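Local structure of secreted effector protein SifA (Salmonella typhimurium, 3CXB) at residues A240-K245 with Q308-M313; Q297-H300 with R304-P307. The protein is a secreted virulence effector that binds host PLEKHM2 (SKIP) and is required for endosomal tubulation and the formation of Salmonella-induced filaments in host cells. One frame throughout, in Å; residues are numbered along the deposited sequence.

In the fold
Both contacts involve the start of helix 307-324, the last helix of the chain. Contact 2 is local: it lies at the short linker between helix 283-303 and helix 307-324. Contact 1 brings the end of helix 228-241 against the first turns of helix 307-324, across 62 intervening residues, so contact 2 is nested inside the loop that contact 1 closes. Their centres lie about 12 Å apart, contact 2 being close to the centre of the chain and contact 1 farther out. The side chains of Ile305 and Ile310 touch and link the two. Helix 197-220 packs beside both, making them parts of one helical assembly.

Contact 1. Residues A240-K245 with Q308-M313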
# COMPACT_ATOMS: atom_id res chain seq x y z
N ALA A 240 -20.78 0.55 -6.01
CA ALA A 240 -21.46 1.79 -5.70
C ALA A 240 -20.86 2.45 -4.49
O ALA A 240 -20.53 3.63 -4.53
CB ALA A 240 -22.94 1.54 -5.49
N MET A 241 -20.70 1.70 -3.41
CA MET A 241 -20.13 2.28 -2.20
C MET A 241 -18.76 2.90 -2.44
O MET A 241 -18.41 3.88 -1.80
CB MET A 241 -20.02 1.21 -1.12
CG MET A 241 -21.26 1.07 -0.28
SD MET A 241 -21.16 -0.36 0.81
CE MET A 241 -22.44 -1.40 0.06
N CYS A 242 -18.00 2.33 -3.36
CA CYS A 242 -16.67 2.85 -3.67
C CYS A 242 -16.76 4.01 -4.63
O CYS A 242 -15.75 4.63 -4.96
CB CYS A 242 -15.80 1.75 -4.26
SG CYS A 242 -15.58 0.41 -3.12
N GLY A 243 -17.98 4.28 -5.08
CA GLY A 243 -18.22 5.40 -5.98
C GLY A 243 -17.90 5.19 -7.44
O GLY A 243 -18.50 5.84 -8.28
N LEU A 244 -16.97 4.29 -7.74
CA LEU A 244 -16.57 4.03 -9.12
C LEU A 244 -17.65 3.35 -9.94
O LEU A 244 -18.46 2.60 -9.41
CB LEU A 244 -15.30 3.19 -9.14
CG LEU A 244 -13.99 3.99 -9.23
CD1 LEU A 244 -14.00 5.14 -8.21
CD2 LEU A 244 -12.81 3.06 -9.00
N LYS A 245 -17.65 3.63 -11.24
CA LYS A 245 -18.62 3.05 -12.17
C LYS A 245 -17.94 2.20 -13.23
O LYS A 245 -16.79 2.46 -13.61
CB LYS A 245 -19.46 4.16 -12.83
CG LYS A 245 -18.65 5.17 -13.63
CD LYS A 245 -18.75 4.93 -15.12
CE LYS A 245 -20.16 5.19 -15.61
NZ LYS A 245 -20.30 4.86 -17.05
N GLN A 308 -6.90 -4.94 -1.27
CA GLN A 308 -7.35 -6.16 -0.57
C GLN A 308 -8.47 -5.83 0.39
O GLN A 308 -9.36 -6.66 0.65
CB GLN A 308 -6.20 -6.81 0.21
CG GLN A 308 -5.24 -7.59 -0.65
CD GLN A 308 -5.90 -8.73 -1.39
OE1 GLN A 308 -6.25 -9.75 -0.81
NE2 GLN A 308 -6.08 -8.57 -2.69
N ALA A 309 -8.44 -4.62 0.92
CA ALA A 309 -9.48 -4.19 1.84
C ALA A 309 -10.78 -4.16 1.05
O ALA A 309 -11.82 -4.57 1.56
CB ALA A 309 -9.17 -2.81 2.36
N ILE A 310 -10.71 -3.68 -0.18
CA ILE A 310 -11.90 -3.62 -1.01
C ILE A 310 -12.43 -5.02 -1.31
O ILE A 310 -13.62 -5.29 -1.17
CB ILE A 310 -11.64 -2.85 -2.33
CG1 ILE A 310 -11.60 -1.34 -2.05
CG2 ILE A 310 -12.78 -3.09 -3.32
CD1 ILE A 310 -10.63 -0.92 -0.98
N GLN A 311 -11.53 -5.92 -1.69
CA GLN A 311 -11.92 -7.29 -1.98
C GLN A 311 -12.67 -7.87 -0.79
O GLN A 311 -13.63 -8.61 -0.97
CB GLN A 311 -10.70 -8.15 -2.29
CG GLN A 311 -11.06 -9.52 -2.85
CD GLN A 311 -9.83 -10.35 -3.18
OE1 GLN A 311 -9.11 -10.78 -2.29
NE2 GLN A 311 -9.58 -10.56 -4.47
N LYS A 312 -12.23 -7.54 0.42
CA LYS A 312 -12.87 -8.07 1.61
C LYS A 312 -14.26 -7.54 1.82
O LYS A 312 -15.18 -8.32 2.09
CB LYS A 312 -12.06 -7.78 2.88
CG LYS A 312 -10.76 -8.56 2.98
CD LYS A 312 -10.02 -8.23 4.27
CE LYS A 312 -8.63 -8.88 4.31
NZ LYS A 312 -7.93 -8.62 5.60
N MET A 313 -14.43 -6.23 1.70
CA MET A 313 -15.75 -5.65 1.91
C MET A 313 -16.71 -6.22 0.86
O MET A 313 -17.92 -6.36 1.10
CB MET A 313 -15.70 -4.13 1.87
CG MET A 313 -15.36 -3.53 0.55
SD MET A 313 -15.36 -1.72 0.69
CE MET A 313 -17.09 -1.36 0.56
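At a helix-helix junction formed by the end of helix 228-241 and the first turns of helix 307-324, Met241 and Cys242 meet Met313 and Ile310 through side chains alone. Met313 CE lies 4.2 Å from Met241 SD and 4.4 Å from Cys242 SG. The approach to Met241 is made by this methyl, whereas the whole SD-CE end of Met313 lies beside the cysteine sulfur. The two methionine side chains run antiparallel, the sulfur of one beside the methyl of the other. A chi1 of 67° sets CG of Met313 in the cleft flanked by its own N and C, and a bend at chi3 (-81°) turns CE out of the line of the chain and over to the other segment. One helical turn earlier, Ile310 CG1 approaches Cys242 SG at 4.5 Å, and the Ile310 side chain also touches Ile210 of helix 197-220. These loose apolar approaches bury a modest 132 Å² in all, and no hydrogen bond crosses. Gly243, with positive phi, takes the chain out of helical conformation directly after Cys242; Gly243 N still bonds to Ala240 O at 2.7 Å. Segment 240-245 thus touches through Met241 and Cys242, where the helix gives way to loop, and the end of helix 228-241 lies against helix 307-324 beside helix 197-220, in the helical part of the C-terminal domain.

Contact 2. Residues Q297-H300 with R304-P307; sequences QVFH and RIDP
His300 and Arg304 meet through the carbonyl of His300, which receives two weak hydrogen bonds from the arginine: Arg304 N to His300 O at 2.8 Å, bent to 124° at the hydrogen, and Arg304 NE to His300 O at a long 3.4 Å. Bends at chi2 and chi3 (54° and 47°) fold the arginine chain back toward the helix and bring NE to this oxygen, which sits at the edge of the guanidinium, in its plane. Arg304 CD passes 3.8 Å from His300 CE1, while Arg304 CA lies over one face of the imidazole, displaced toward the rim. The carbonyl O of Ile305 comes up at another part of the same ring, at the edge, 3.3 Å from His300 CD2. Beside it, Phe299 reaches the loop with the CD1-CE1 side of its ring: Phe299 CE1 is 4.1 Å from Ile305 CB, and Phe299 CD1 is 4.0 Å from Pro307 CD.

At Arg304, which has positive phi, the chain leaves helix 283-303 and turns. Two residues on, Asp306 is the N-cap of helix 307-324, its OD2 accepting from Gln308 N. Arg304 NH1 bonds to Ala301 O, and His300 NE2 to Glu67 OE1, which fixes the far end of the imidazole.

The Phe299 ring meets those of Phe303 and Tyr205 and touches Ile258 of helix 258-267, Pro307 rests on helix 197-220, and His300 and Arg304 touch Tyr158 at the start of strand 158-167, placing the linker between helices and sheet.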
# COMPACT_ATOMS: atom_id res chain seq x y z
N GLN A 297 0.42 -3.23 -4.00
CA GLN A 297 1.20 -2.19 -3.34
C GLN A 297 1.45 -0.96 -4.22
O GLN A 297 1.40 0.18 -3.75
CB GLN A 297 2.52 -2.76 -2.84
CG GLN A 297 2.39 -3.68 -1.62
CD GLN A 297 3.71 -4.32 -1.20
OE1 GLN A 297 4.72 -3.64 -1.00
NE2 GLN A 297 3.70 -5.64 -1.06
N VAL A 298 1.73 -1.20 -5.50
CA VAL A 298 1.96 -0.10 -6.43
C VAL A 298 0.67 0.70 -6.46
O VAL A 298 0.66 1.93 -6.32
CB VAL A 298 2.25 -0.60 -7.86
CG1 VAL A 298 2.22 0.58 -8.80
CG2 VAL A 298 3.62 -1.28 -7.94
N PHE A 299 -0.42 -0.03 -6.64
CA PHE A 299 -1.74 0.55 -6.71
C PHE A 299 -2.00 1.34 -5.43
O PHE A 299 -2.45 2.49 -5.48
CB PHE A 299 -2.78 -0.55 -6.89
CG PHE A 299 -4.19 -0.04 -6.91
CD1 PHE A 299 -4.78 0.47 -5.76
CD2 PHE A 299 -4.93 -0.06 -8.09
CE1 PHE A 299 -6.08 0.97 -5.78
CE2 PHE A 299 -6.23 0.43 -8.13
CZ PHE A 299 -6.81 0.95 -6.97
N HIS A 300 -1.72 0.72 -4.28
CA HIS A 300 -1.95 1.39 -3.00
C HIS A 300 -1.09 2.62 -2.86
O HIS A 300 -1.48 3.59 -2.21
CB HIS A 300 -1.69 0.46 -1.81
CG HIS A 300 -1.68 1.17 -0.49
ND1 HIS A 300 -0.53 1.73 0.03
CD2 HIS A 300 -2.67 1.44 0.40
CE1 HIS A 300 -0.82 2.32 1.18
NE2 HIS A 300 -2.11 2.16 1.42
N ARG A 304 -3.69 5.24 -2.68
CA ARG A 304 -3.75 5.22 -1.22
C ARG A 304 -5.03 4.53 -0.77
O ARG A 304 -5.77 5.04 0.07
CB ARG A 304 -3.70 6.63 -0.64
CG ARG A 304 -2.99 6.68 0.70
CD ARG A 304 -1.57 6.04 0.61
NE ARG A 304 -0.79 6.51 -0.55
CZ ARG A 304 -0.34 7.75 -0.71
NH1 ARG A 304 0.33 8.07 -1.80
NH2 ARG A 304 -0.54 8.67 0.22
N ILE A 305 -5.26 3.38 -1.38
CA ILE A 305 -6.41 2.52 -1.11
C ILE A 305 -5.85 1.12 -1.05
O ILE A 305 -4.96 0.76 -1.82
CB ILE A 305 -7.42 2.56 -2.25
CG1 ILE A 305 -8.09 3.93 -2.31
CG2 ILE A 305 -8.46 1.43 -2.08
CD1 ILE A 305 -9.26 3.96 -3.26
N ASP A 306 -6.37 0.31 -0.15
CA ASP A 306 -5.87 -1.04 -0.04
C ASP A 306 -6.77 -1.92 -0.91
O ASP A 306 -7.92 -2.21 -0.56
CB ASP A 306 -5.89 -1.48 1.43
CG ASP A 306 -5.30 -2.87 1.65
OD1 ASP A 306 -5.21 -3.28 2.83
OD2 ASP A 306 -4.94 -3.55 0.66
N PRO A 307 -6.27 -2.34 -2.07
CA PRO A 307 -7.05 -3.18 -2.97
C PRO A 307 -7.60 -4.44 -2.30
O PRO A 307 -8.65 -4.95 -2.70
CB PRO A 307 -6.07 -3.49 -4.10
CG PRO A 307 -4.71 -3.28 -3.45
CD PRO A 307 -4.95 -2.05 -2.64